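Local coordinates for protein cyclic UMP-AMP synthase (PDB 6E0L) that makes the second messenger 3',3'-cyclic UMP-AMP from UTP and ATP in a CBASS defence system that protects bacteria against phage, at residues Y90-F95 / V132-R137; I27-D32 / T104-A109; Q66-F71 / Y149-T154. All coordinates share one frame; numbering follows the deposited sequence.

Contact 1: Y90-F95 / V132-R137; sequences YTWNDF and VCIQYR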
loop_
_atom_site.group_PDB
_atom_site.type_symbol
_atom_site.label_atom_id
_atom_site.label_comp_id
_atom_site.label_asym_id
_atom_site.label_seq_id
_atom_site.Cartn_x
_atom_site.Cartn_y
_atom_site.Cartn_z
ATOM N N TYR A 90 -11.666 -18.407 -17.975
ATOM C CA TYR A 90 -10.313 -18.265 -17.455
ATOM C C TYR A 90 -10.464 -17.631 -16.083
ATOM O O TYR A 90 -10.937 -16.497 -15.966
ATOM C CB TYR A 90 -9.506 -17.353 -18.378
ATOM C CG TYR A 90 -8.009 -17.212 -18.141
ATOM C CD1 TYR A 90 -7.148 -18.273 -18.361
ATOM C CD2 TYR A 90 -7.457 -15.994 -17.746
ATOM C CE1 TYR A 90 -5.773 -18.138 -18.173
ATOM C CE2 TYR A 90 -6.086 -15.848 -17.557
ATOM C CZ TYR A 90 -5.248 -16.925 -17.776
ATOM O OH TYR A 90 -3.886 -16.795 -17.601
ATOM N N THR A 91 -10.038 -18.355 -15.057
ATOM C CA THR A 91 -10.266 -17.997 -13.670
ATOM C C THR A 91 -9.031 -17.333 -13.071
ATOM O O THR A 91 -7.919 -17.389 -13.616
ATOM C CB THR A 91 -10.654 -19.228 -12.853
ATOM O OG1 THR A 91 -9.563 -20.153 -12.831
ATOM C CG2 THR A 91 -11.917 -19.909 -13.404
ATOM N N TRP A 92 -9.232 -16.760 -11.885
ATOM C CA TRP A 92 -8.110 -16.246 -11.121
ATOM C C TRP A 92 -7.088 -17.342 -10.872
ATOM O O TRP A 92 -5.874 -17.109 -10.953
ATOM C CB TRP A 92 -8.602 -15.664 -9.788
ATOM C CG TRP A 92 -7.484 -15.214 -8.912
ATOM C CD1 TRP A 92 -6.918 -13.974 -8.888
ATOM C CD2 TRP A 92 -6.756 -16.004 -7.956
ATOM N NE1 TRP A 92 -5.891 -13.936 -7.965
ATOM C CE2 TRP A 92 -5.774 -15.170 -7.383
ATOM C CE3 TRP A 92 -6.845 -17.330 -7.525
ATOM C CZ2 TRP A 92 -4.887 -15.622 -6.415
ATOM C CZ3 TRP A 92 -5.963 -17.770 -6.562
ATOM C CH2 TRP A 92 -5.001 -16.925 -6.019
ATOM N N ASN A 93 -7.564 -18.545 -10.565
ATOM C CA ASN A 93 -6.670 -19.684 -10.359
ATOM C C ASN A 93 -5.831 -19.998 -11.611
ATOM O O ASN A 93 -4.621 -20.237 -11.514
ATOM C CB ASN A 93 -7.488 -20.891 -9.921
ATOM C CG ASN A 93 -6.632 -22.069 -9.615
ATOM O OD1 ASN A 93 -5.663 -21.951 -8.867
ATOM N ND2 ASN A 93 -6.970 -23.221 -10.184
ATOM N N ASP A 94 -6.463 -20.032 -12.798
ATOM C CA ASP A 94 -5.703 -20.241 -14.034
ATOM C C ASP A 94 -4.655 -19.155 -14.223
ATOM O O ASP A 94 -3.505 -19.445 -14.562
ATOM C CB ASP A 94 -6.616 -20.305 -15.258
ATOM C CG ASP A 94 -7.473 -21.548 -15.269
ATOM O OD1 ASP A 94 -6.967 -22.596 -14.810
ATOM O OD2 ASP A 94 -8.601 -21.520 -15.823
ATOM N N PHE A 95 -5.051 -17.892 -14.045
ATOM C CA PHE A 95 -4.132 -16.780 -14.243
ATOM C C PHE A 95 -2.954 -16.910 -13.288
ATOM O O PHE A 95 -1.798 -16.692 -13.676
ATOM C CB PHE A 95 -4.877 -15.466 -14.046
ATOM C CG PHE A 95 -4.014 -14.257 -14.149
ATOM C CD1 PHE A 95 -3.263 -14.034 -15.283
ATOM C CD2 PHE A 95 -3.990 -13.316 -13.141
ATOM C CE1 PHE A 95 -2.471 -12.903 -15.391
ATOM C CE2 PHE A 95 -3.214 -12.190 -13.245
ATOM C CZ PHE A 95 -2.449 -11.987 -14.373
ATOM N N VAL A 132 -0.942 -11.381 -7.531
ATOM C CA VAL A 132 -1.618 -11.837 -8.739
ATOM C C VAL A 132 -3.097 -11.531 -8.558
ATOM O O VAL A 132 -3.743 -12.043 -7.639
ATOM C CB VAL A 132 -1.390 -13.340 -8.967
ATOM C CG1 VAL A 132 -2.179 -13.831 -10.179
ATOM C CG2 VAL A 132 0.097 -13.646 -9.127
ATOM N N CYS A 133 -3.657 -10.738 -9.453
ATOM C CA CYS A 133 -4.991 -10.243 -9.184
ATOM C C CYS A 133 -5.717 -10.085 -10.498
ATOM O O CYS A 133 -5.101 -10.026 -11.566
ATOM C CB CYS A 133 -4.960 -8.919 -8.405
ATOM S SG CYS A 133 -4.057 -7.580 -9.237
ATOM N N ILE A 134 -7.032 -9.922 -10.394
ATOM C CA ILE A 134 -7.877 -9.678 -11.550
ATOM C C ILE A 134 -8.510 -8.310 -11.375
ATOM O O ILE A 134 -8.843 -7.916 -10.255
ATOM C CB ILE A 134 -8.992 -10.755 -11.611
ATOM C CG1 ILE A 134 -8.433 -12.167 -11.839
ATOM C CG2 ILE A 134 -9.990 -10.462 -12.720
ATOM C CD1 ILE A 134 -7.780 -12.375 -13.127
ATOM N N GLN A 135 -8.688 -7.594 -12.483
ATOM C CA GLN A 135 -9.381 -6.318 -12.427
ATOM C C GLN A 135 -10.709 -6.491 -11.699
ATOM O O GLN A 135 -11.399 -7.495 -11.885
ATOM C CB GLN A 135 -9.640 -5.800 -13.842
ATOM C CG GLN A 135 -10.326 -4.455 -13.878
ATOM C CD GLN A 135 -10.675 -4.041 -15.283
ATOM O OE1 GLN A 135 -11.839 -3.808 -15.602
ATOM N NE2 GLN A 135 -9.667 -3.952 -16.137
ATOM N N TYR A 136 -11.020 -5.553 -10.813
ATOM C CA TYR A 136 -12.286 -5.501 -10.085
ATOM C C TYR A 136 -13.028 -4.215 -10.416
ATOM O O TYR A 136 -12.437 -3.131 -10.390
ATOM C CB TYR A 136 -12.086 -5.645 -8.566
ATOM C CG TYR A 136 -13.404 -5.622 -7.806
ATOM C CD1 TYR A 136 -14.172 -6.767 -7.639
ATOM C CD2 TYR A 136 -13.851 -4.450 -7.207
ATOM C CE1 TYR A 136 -15.371 -6.723 -6.954
ATOM C CE2 TYR A 136 -15.036 -4.405 -6.519
ATOM C CZ TYR A 136 -15.790 -5.545 -6.386
ATOM O OH TYR A 136 -16.983 -5.508 -5.700
ATOM N N ARG A 137 -14.315 -4.337 -10.747
ATOM C CA ARG A 137 -15.154 -3.183 -11.035
ATOM C C ARG A 137 -16.196 -3.059 -9.941
ATOM O O ARG A 137 -17.044 -3.945 -9.785
ATOM C CB ARG A 137 -15.835 -3.310 -12.389
ATOM C CG ARG A 137 -14.864 -3.320 -13.535
ATOM C CD ARG A 137 -15.590 -3.270 -14.821
ATOM N NE ARG A 137 -14.675 -3.395 -15.943
ATOM C CZ ARG A 137 -15.071 -3.349 -17.203
ATOM N NH1 ARG A 137 -16.363 -3.181 -17.471
ATOM N NH2 ARG A 137 -14.189 -3.478 -18.179
#
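Trp92 and Phe95 of the first turn of helix 92-107 lie against Val132, Cys133 and Ile134 of strand 127-138. The contact is a helix packed on one face of the nucleotidyltransferase sheet. The Trp92 indole meets the strand with its edge. Trp92 NE1 gives a hydrogen bond to Val132 O, 2.9 Å away, with an N-H...O angle of 158°. The oxygen lies close to the ring plane. Relative to the peptide group, the donor stands above the carbonyl plane, 48° out of it. The same edge meets Ile134, whose CG1 is 3.8 Å from Trp92 CD1. CG of Trp92 is anti to the backbone N (chi1 176°), and this swings the indole from the helix start to the strand.

Phe95, one turn on, packs beside it. Phe95 CD2 is 3.5 Å from Val132 CG1 and 3.9 Å from Ile134 CD1. Phe95 CE2 comes within 3.3 Å of Cys133 O. Val132 CG1 is the branch that touches the phenyl ring. Ile134 serves both aromatics, CG1 for Trp92 and CD1 for Phe95. CB of Cys133 points away from the helix; its carbonyl O is what Phe95 meets.

The helix start is capped by Thr91, whose OG1 accepts from Asp94 N at 3.1 Å. Strand 61-68 adds Leu67, which touches both Phe95 and Ile134.

The chemistry is mostly apolar, with one polar link from side chain to backbone. That bond satisfies the indole N-H and helps to fix the turn of the ring, together with Ile134 at the same edge. The aliphatic branches of Val132 and Ile134 fill the interface beside it. Helix and sheet are therefore joined by both shape and a directed bond.

Contact 2: I27-D32 / T104-A109; sequences IRAALD and TDYYGA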
loop_
_atom_site.group_PDB
_atom_site.type_symbol
_atom_site.label_atom_id
_atom_site.label_comp_id
_atom_site.label_asym_id
_atom_site.label_seq_id
_atom_site.Cartn_x
_atom_site.Cartn_y
_atom_site.Cartn_z
ATOM N N ILE A 27 10.759 -8.520 -13.115
ATOM C CA ILE A 27 9.463 -9.207 -13.125
ATOM C C ILE A 27 8.758 -9.006 -14.455
ATOM O O ILE A 27 8.281 -9.959 -15.085
ATOM C CB ILE A 27 8.568 -8.695 -11.971
ATOM C CG1 ILE A 27 9.173 -8.941 -10.577
ATOM C CG2 ILE A 27 7.185 -9.295 -12.077
ATOM C CD1 ILE A 27 9.264 -10.406 -10.183
ATOM N N ARG A 28 8.751 -7.770 -14.936
ATOM C CA ARG A 28 8.118 -7.467 -16.208
ATOM C C ARG A 28 8.756 -8.267 -17.340
ATOM O O ARG A 28 8.049 -8.817 -18.191
ATOM C CB ARG A 28 8.190 -5.961 -16.447
ATOM C CG ARG A 28 7.611 -5.507 -17.752
ATOM C CD ARG A 28 7.675 -3.994 -17.864
ATOM N NE ARG A 28 6.588 -3.391 -17.098
ATOM C CZ ARG A 28 6.588 -2.146 -16.630
ATOM N NH1 ARG A 28 7.633 -1.352 -16.836
ATOM N NH2 ARG A 28 5.538 -1.696 -15.950
ATOM N N ALA A 29 10.094 -8.373 -17.344
ATOM C CA ALA A 29 10.768 -9.114 -18.400
ATOM C C ALA A 29 10.424 -10.600 -18.325
ATOM O O ALA A 29 10.288 -11.261 -19.356
ATOM C CB ALA A 29 12.280 -8.893 -18.315
ATOM N N ALA A 30 10.278 -11.146 -17.120
ATOM C CA ALA A 30 9.865 -12.539 -17.005
ATOM C C ALA A 30 8.506 -12.762 -17.643
ATOM O O ALA A 30 8.282 -13.769 -18.325
ATOM C CB ALA A 30 9.819 -12.945 -15.539
ATOM N N LEU A 31 7.570 -11.856 -17.387
ATOM C CA LEU A 31 6.227 -12.021 -17.922
ATOM C C LEU A 31 6.151 -11.703 -19.419
ATOM O O LEU A 31 5.289 -12.247 -20.126
ATOM C CB LEU A 31 5.271 -11.132 -17.127
ATOM C CG LEU A 31 5.259 -11.448 -15.622
ATOM C CD1 LEU A 31 4.117 -10.752 -14.917
ATOM C CD2 LEU A 31 5.203 -12.939 -15.355
ATOM N N ASP A 32 7.025 -10.816 -19.909
ATOM C CA ASP A 32 7.064 -10.519 -21.338
ATOM C C ASP A 32 7.469 -11.741 -22.142
ATOM O O ASP A 32 7.105 -11.851 -23.317
ATOM C CB ASP A 32 8.018 -9.347 -21.631
ATOM C CG ASP A 32 7.397 -7.982 -21.317
ATOM O OD1 ASP A 32 6.151 -7.859 -21.314
ATOM O OD2 ASP A 32 8.155 -7.011 -21.116
ATOM N N THR A 104 8.561 -18.915 -12.795
ATOM C CA THR A 104 9.401 -20.098 -12.625
ATOM C C THR A 104 10.265 -20.369 -13.854
ATOM O O THR A 104 11.437 -20.742 -13.723
ATOM C CB THR A 104 8.525 -21.304 -12.303
ATOM O OG1 THR A 104 7.790 -21.044 -11.098
ATOM C CG2 THR A 104 9.357 -22.535 -12.141
ATOM N N ASP A 105 9.703 -20.211 -15.058
ATOM C CA ASP A 105 10.499 -20.416 -16.266
ATOM C C ASP A 105 11.684 -19.462 -16.293
ATOM O O ASP A 105 12.780 -19.830 -16.724
ATOM C CB ASP A 105 9.652 -20.231 -17.529
ATOM C CG ASP A 105 8.676 -21.381 -17.771
ATOM O OD1 ASP A 105 8.846 -22.467 -17.171
ATOM O OD2 ASP A 105 7.744 -21.204 -18.589
ATOM N N TYR A 106 11.473 -18.225 -15.852
ATOM C CA TYR A 106 12.501 -17.203 -15.976
ATOM C C TYR A 106 13.530 -17.287 -14.845
ATOM O O TYR A 106 14.739 -17.244 -15.096
ATOM C CB TYR A 106 11.843 -15.825 -15.993
ATOM C CG TYR A 106 12.808 -14.677 -16.180
ATOM C CD1 TYR A 106 13.246 -14.332 -17.453
ATOM C CD2 TYR A 106 13.286 -13.954 -15.106
ATOM C CE1 TYR A 106 14.107 -13.283 -17.652
ATOM C CE2 TYR A 106 14.151 -12.909 -15.295
ATOM C CZ TYR A 106 14.560 -12.579 -16.566
ATOM O OH TYR A 106 15.419 -11.528 -16.749
ATOM N N TYR A 107 13.068 -17.356 -13.591
ATOM C CA TYR A 107 13.961 -17.305 -12.435
ATOM C C TYR A 107 14.431 -18.661 -11.931
ATOM O O TYR A 107 15.456 -18.722 -11.250
ATOM C CB TYR A 107 13.292 -16.585 -11.263
ATOM C CG TYR A 107 12.954 -15.138 -11.540
ATOM C CD1 TYR A 107 13.937 -14.162 -11.496
ATOM C CD2 TYR A 107 11.644 -14.737 -11.760
ATOM C CE1 TYR A 107 13.647 -12.850 -11.722
ATOM C CE2 TYR A 107 11.344 -13.414 -11.988
ATOM C CZ TYR A 107 12.361 -12.478 -11.966
ATOM O OH TYR A 107 12.108 -11.156 -12.189
ATOM N N GLY A 108 13.725 -19.730 -12.236
ATOM C CA GLY A 108 13.971 -21.054 -11.702
ATOM C C GLY A 108 13.035 -21.357 -10.555
ATOM O O GLY A 108 12.647 -20.474 -9.787
ATOM N N ALA A 109 12.654 -22.634 -10.432
ATOM C CA ALA A 109 11.693 -23.021 -9.395
ATOM C C ALA A 109 12.144 -22.649 -7.987
ATOM O O ALA A 109 11.313 -22.290 -7.143
ATOM C CB ALA A 109 11.410 -24.521 -9.478
#
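Ala30 of helix 18-32 rests its methyl against the two tyrosines at the C-terminal end of helix 92-107. The backbones come close here, with the CA atoms of Ala30 and Tyr106 5.5 Å apart. The small side chain permits this approach.

The two tyrosines reach the helix by different torsions. The Tyr106 ring swings off trans to the main-chain nitrogen (chi1 -178°), which lays it along Ala30. Ala30 CA sits over one face of that ring, towards its rim. Ala30 CB lies 3.5 Å from Tyr106 CG. Further out, Tyr106 OH passes Ala29 CB at 4.4 Å. Tyr107 turns the other way at its first torsion (chi1 -63°), which puts CG on the side of its own backbone N. Its ring therefore runs past the Ala30 methyl to Ile27 at the start of the 27-32 segment. On the way, Tyr107 CE2 comes to 3.9 Å from Ala30 CB.

The rings also touch each other. Tyr106 CD2 stands 3.4 Å above the Tyr107 plane, over its centre, so an edge of Tyr106 is set on a face of Tyr107.

Ile27 crosses Tyr107 at about a right angle. Its CB points away from helix 92-107, but the bent chain brings Ile27 CD1 back to 3.6 Å from Tyr107 OH. The Tyr107 hydroxyl OH also lies 3.1 Å from Ile27 N, at an angle too poor for a hydrogen bond. Tyr107 OH is hydrogen-bonded to Ser26 OG instead.

The contact joins two helices of the nucleotidyltransferase domain. Leu103, one turn back on helix 92-107, also touches Ala30. On the sheet side, Val121 of strand 119-122 meets both Ile27 and Tyr107, and Val63 of strand 61-68 meets Ile27.

Contact 3: Q66-F71 / Y149-T154; sequences QLNSVF and YIEGMT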
loop_
_atom_site.group_PDB
_atom_site.type_symbol
_atom_site.label_atom_id
_atom_site.label_comp_id
_atom_site.label_asym_id
_atom_site.label_seq_id
_atom_site.Cartn_x
_atom_site.Cartn_y
_atom_site.Cartn_z
ATOM N N GLN A 66 -1.725 -7.722 -12.915
ATOM C CA GLN A 66 -3.169 -7.552 -12.941
ATOM C C GLN A 66 -3.704 -7.947 -14.308
ATOM O O GLN A 66 -3.314 -7.365 -15.324
ATOM C CB GLN A 66 -3.554 -6.106 -12.647
ATOM C CG GLN A 66 -5.046 -5.837 -12.794
ATOM C CD GLN A 66 -5.434 -4.467 -12.310
ATOM O OE1 GLN A 66 -4.942 -3.981 -11.291
ATOM N NE2 GLN A 66 -6.335 -3.833 -13.037
ATOM N N LEU A 67 -4.626 -8.900 -14.329
ATOM C CA LEU A 67 -5.272 -9.294 -15.572
ATOM C C LEU A 67 -6.429 -8.352 -15.865
ATOM O O LEU A 67 -7.255 -8.087 -14.986
ATOM C CB LEU A 67 -5.771 -10.734 -15.485
ATOM C CG LEU A 67 -6.385 -11.278 -16.780
ATOM C CD1 LEU A 67 -5.316 -11.405 -17.822
ATOM C CD2 LEU A 67 -7.056 -12.619 -16.563
ATOM N N ASN A 68 -6.464 -7.805 -17.079
ATOM C CA ASN A 68 -7.519 -6.877 -17.455
ATOM C C ASN A 68 -8.398 -7.399 -18.582
ATOM O O ASN A 68 -9.365 -6.728 -18.953
ATOM C CB ASN A 68 -6.932 -5.514 -17.850
ATOM C CG ASN A 68 -6.378 -4.758 -16.656
ATOM O OD1 ASN A 68 -7.035 -4.640 -15.611
ATOM N ND2 ASN A 68 -5.166 -4.257 -16.793
ATOM N N SER A 69 -8.131 -8.593 -19.105
ATOM C CA SER A 69 -8.985 -9.119 -20.158
ATOM C C SER A 69 -10.289 -9.621 -19.560
ATOM O O SER A 69 -11.274 -9.817 -20.284
ATOM C CB SER A 69 -8.292 -10.226 -20.954
ATOM O OG SER A 69 -7.938 -11.302 -20.114
ATOM N N VAL A 70 -10.317 -9.850 -18.250
ATOM C CA VAL A 70 -11.561 -10.224 -17.602
ATOM C C VAL A 70 -11.627 -9.414 -16.317
ATOM O O VAL A 70 -10.626 -8.859 -15.853
ATOM C CB VAL A 70 -11.617 -11.738 -17.275
ATOM C CG1 VAL A 70 -11.446 -12.574 -18.545
ATOM C CG2 VAL A 70 -10.586 -12.100 -16.258
ATOM N N PHE A 71 -12.820 -9.352 -15.733
ATOM C CA PHE A 71 -12.972 -8.575 -14.518
ATOM C C PHE A 71 -14.017 -9.226 -13.640
ATOM O O PHE A 71 -14.996 -9.783 -14.135
ATOM C CB PHE A 71 -13.372 -7.116 -14.776
ATOM C CG PHE A 71 -14.580 -6.963 -15.655
ATOM C CD1 PHE A 71 -14.478 -7.006 -17.038
ATOM C CD2 PHE A 71 -15.831 -6.784 -15.080
ATOM C CE1 PHE A 71 -15.600 -6.877 -17.834
ATOM C CE2 PHE A 71 -16.957 -6.650 -15.872
ATOM C CZ PHE A 71 -16.839 -6.697 -17.254
ATOM N N TYR A 149 -18.097 2.912 -13.155
ATOM C CA TYR A 149 -17.612 2.037 -12.097
ATOM C C TYR A 149 -16.250 2.527 -11.636
ATOM O O TYR A 149 -15.610 3.356 -12.281
ATOM C CB TYR A 149 -17.477 0.574 -12.551
ATOM C CG TYR A 149 -16.500 0.361 -13.696
ATOM C CD1 TYR A 149 -15.141 0.161 -13.444
ATOM C CD2 TYR A 149 -16.924 0.353 -15.014
ATOM C CE1 TYR A 149 -14.243 -0.040 -14.478
ATOM C CE2 TYR A 149 -16.032 0.155 -16.050
ATOM C CZ TYR A 149 -14.701 -0.040 -15.777
ATOM O OH TYR A 149 -13.816 -0.239 -16.802
ATOM N N ILE A 150 -15.848 2.042 -10.469
ATOM C CA ILE A 150 -14.538 2.320 -9.896
ATOM C C ILE A 150 -13.708 1.061 -10.013
ATOM O O ILE A 150 -14.166 -0.029 -9.640
ATOM C CB ILE A 150 -14.633 2.803 -8.437
ATOM C CG1 ILE A 150 -15.384 4.138 -8.377
ATOM C CG2 ILE A 150 -13.238 2.899 -7.803
ATOM C CD1 ILE A 150 -15.740 4.586 -6.984
ATOM N N GLU A 151 -12.501 1.207 -10.552
ATOM C CA GLU A 151 -11.657 0.066 -10.859
ATOM C C GLU A 151 -10.698 -0.218 -9.718
ATOM O O GLU A 151 -9.955 0.667 -9.274
ATOM C CB GLU A 151 -10.838 0.308 -12.130
ATOM C CG GLU A 151 -10.103 -0.930 -12.584
ATOM C CD GLU A 151 -9.028 -0.649 -13.621
ATOM O OE1 GLU A 151 -9.365 -0.101 -14.690
ATOM O OE2 GLU A 151 -7.843 -0.963 -13.355
ATOM N N GLY A 152 -10.686 -1.464 -9.286
ATOM C CA GLY A 152 -9.674 -1.975 -8.394
ATOM C C GLY A 152 -9.159 -3.282 -8.940
ATOM O O GLY A 152 -9.224 -3.551 -10.141
ATOM N N MET A 153 -8.730 -4.136 -8.025
ATOM C CA MET A 153 -8.330 -5.484 -8.377
ATOM C C MET A 153 -8.693 -6.393 -7.222
ATOM O O MET A 153 -9.017 -5.938 -6.125
ATOM C CB MET A 153 -6.832 -5.586 -8.683
ATOM C CG MET A 153 -5.868 -5.013 -7.611
ATOM S SD MET A 153 -5.670 -6.098 -6.157
ATOM C CE MET A 153 -3.965 -5.744 -5.696
ATOM N N THR A 154 -8.661 -7.693 -7.483
ATOM C CA THR A 154 -9.050 -8.640 -6.455
ATOM C C THR A 154 -8.244 -9.916 -6.597
ATOM O O THR A 154 -7.816 -10.282 -7.691
ATOM C CB THR A 154 -10.570 -8.944 -6.490
ATOM O OG1 THR A 154 -10.916 -9.706 -5.327
ATOM C CG2 THR A 154 -10.991 -9.697 -7.737
#
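This is a buried, mainly polar side-chain contact between two strands that are not neighbours in the nucleotidyltransferase sheet. Strands 61-68 and 150-157 both pair with strand 127-138, which runs between them. The axes of 66-68 and 150-154 come no closer than 8.3 Å. They run roughly antiparallel but well askew, and the side chains must bridge across the middle strand.

Gln66 does the bridging. Its side chain is stretched out from CA to the amide, which carries the amide across to the 149-154 segment. There Gln66 NE2 has two hydrogen-bond acceptors. One is Asn68 OD1, 2.8 Å from Gln66 NE2 and met in its carbonyl plane on a lone pair. The other is Glu151 OE2, a longer bond of 3.3 Å from Gln66 NE2 with an N-H...O angle of 147°. Both oxygens lie near the Gln66 amide plane. The amide and the Glu151 carboxylate are turned 75° to each other. Gln66 NE2 approaches Glu151 OE2 from above the carboxylate plane.

The other end of the amide meets Met153. Gln66 OE1 is 3.6 Å from Met153 CB and is also hydrogen-bonded to Tyr44 OH. Met153 CB faces Gln66, while the chain beyond folds at its second and third torsions and leads off. The Met153 side chain comes within about 5 Å of the bound uridine nucleotide analogue at the nearest atoms and touches Asn166, a UTP-binding residue.

Outside the two segments, Glu151 OE2 forms a salt bridge with Lys169, and Asn68 OD1 also accepts from Gln135 NE2.

Bonds at both ends of the amide fix its rotation. Lys169 probably keeps Glu151 ionised, and the carboxylate then offers a charged acceptor to the Gln66 N-H. A polar network thus crosses the sheet beside the nucleotide pocket.

Contacts 1 and 3 are buried, and contact 2 is only partly so, with Tyr106 at its margin. Contacts 1 and 2 use opposite ends of helix 92-107, the first against the sheet and the second against helix 18-32. Contact 3 stays within the sheet. Strand 127-138, used by contact 1, separates the strands of contact 3. The centres of contacts 1 and 3 lie about 8 Å apart, and the two contacts touch, with Tyr136 O meeting Gly152 N in a probable hydrogen bond. Contact 2 relies on apolar and aromatic packing. Contact 1 adds one indole-to-backbone bond. Contact 3, nearer the nucleotides than contact 2, is dominated by amide and carboxylate groups.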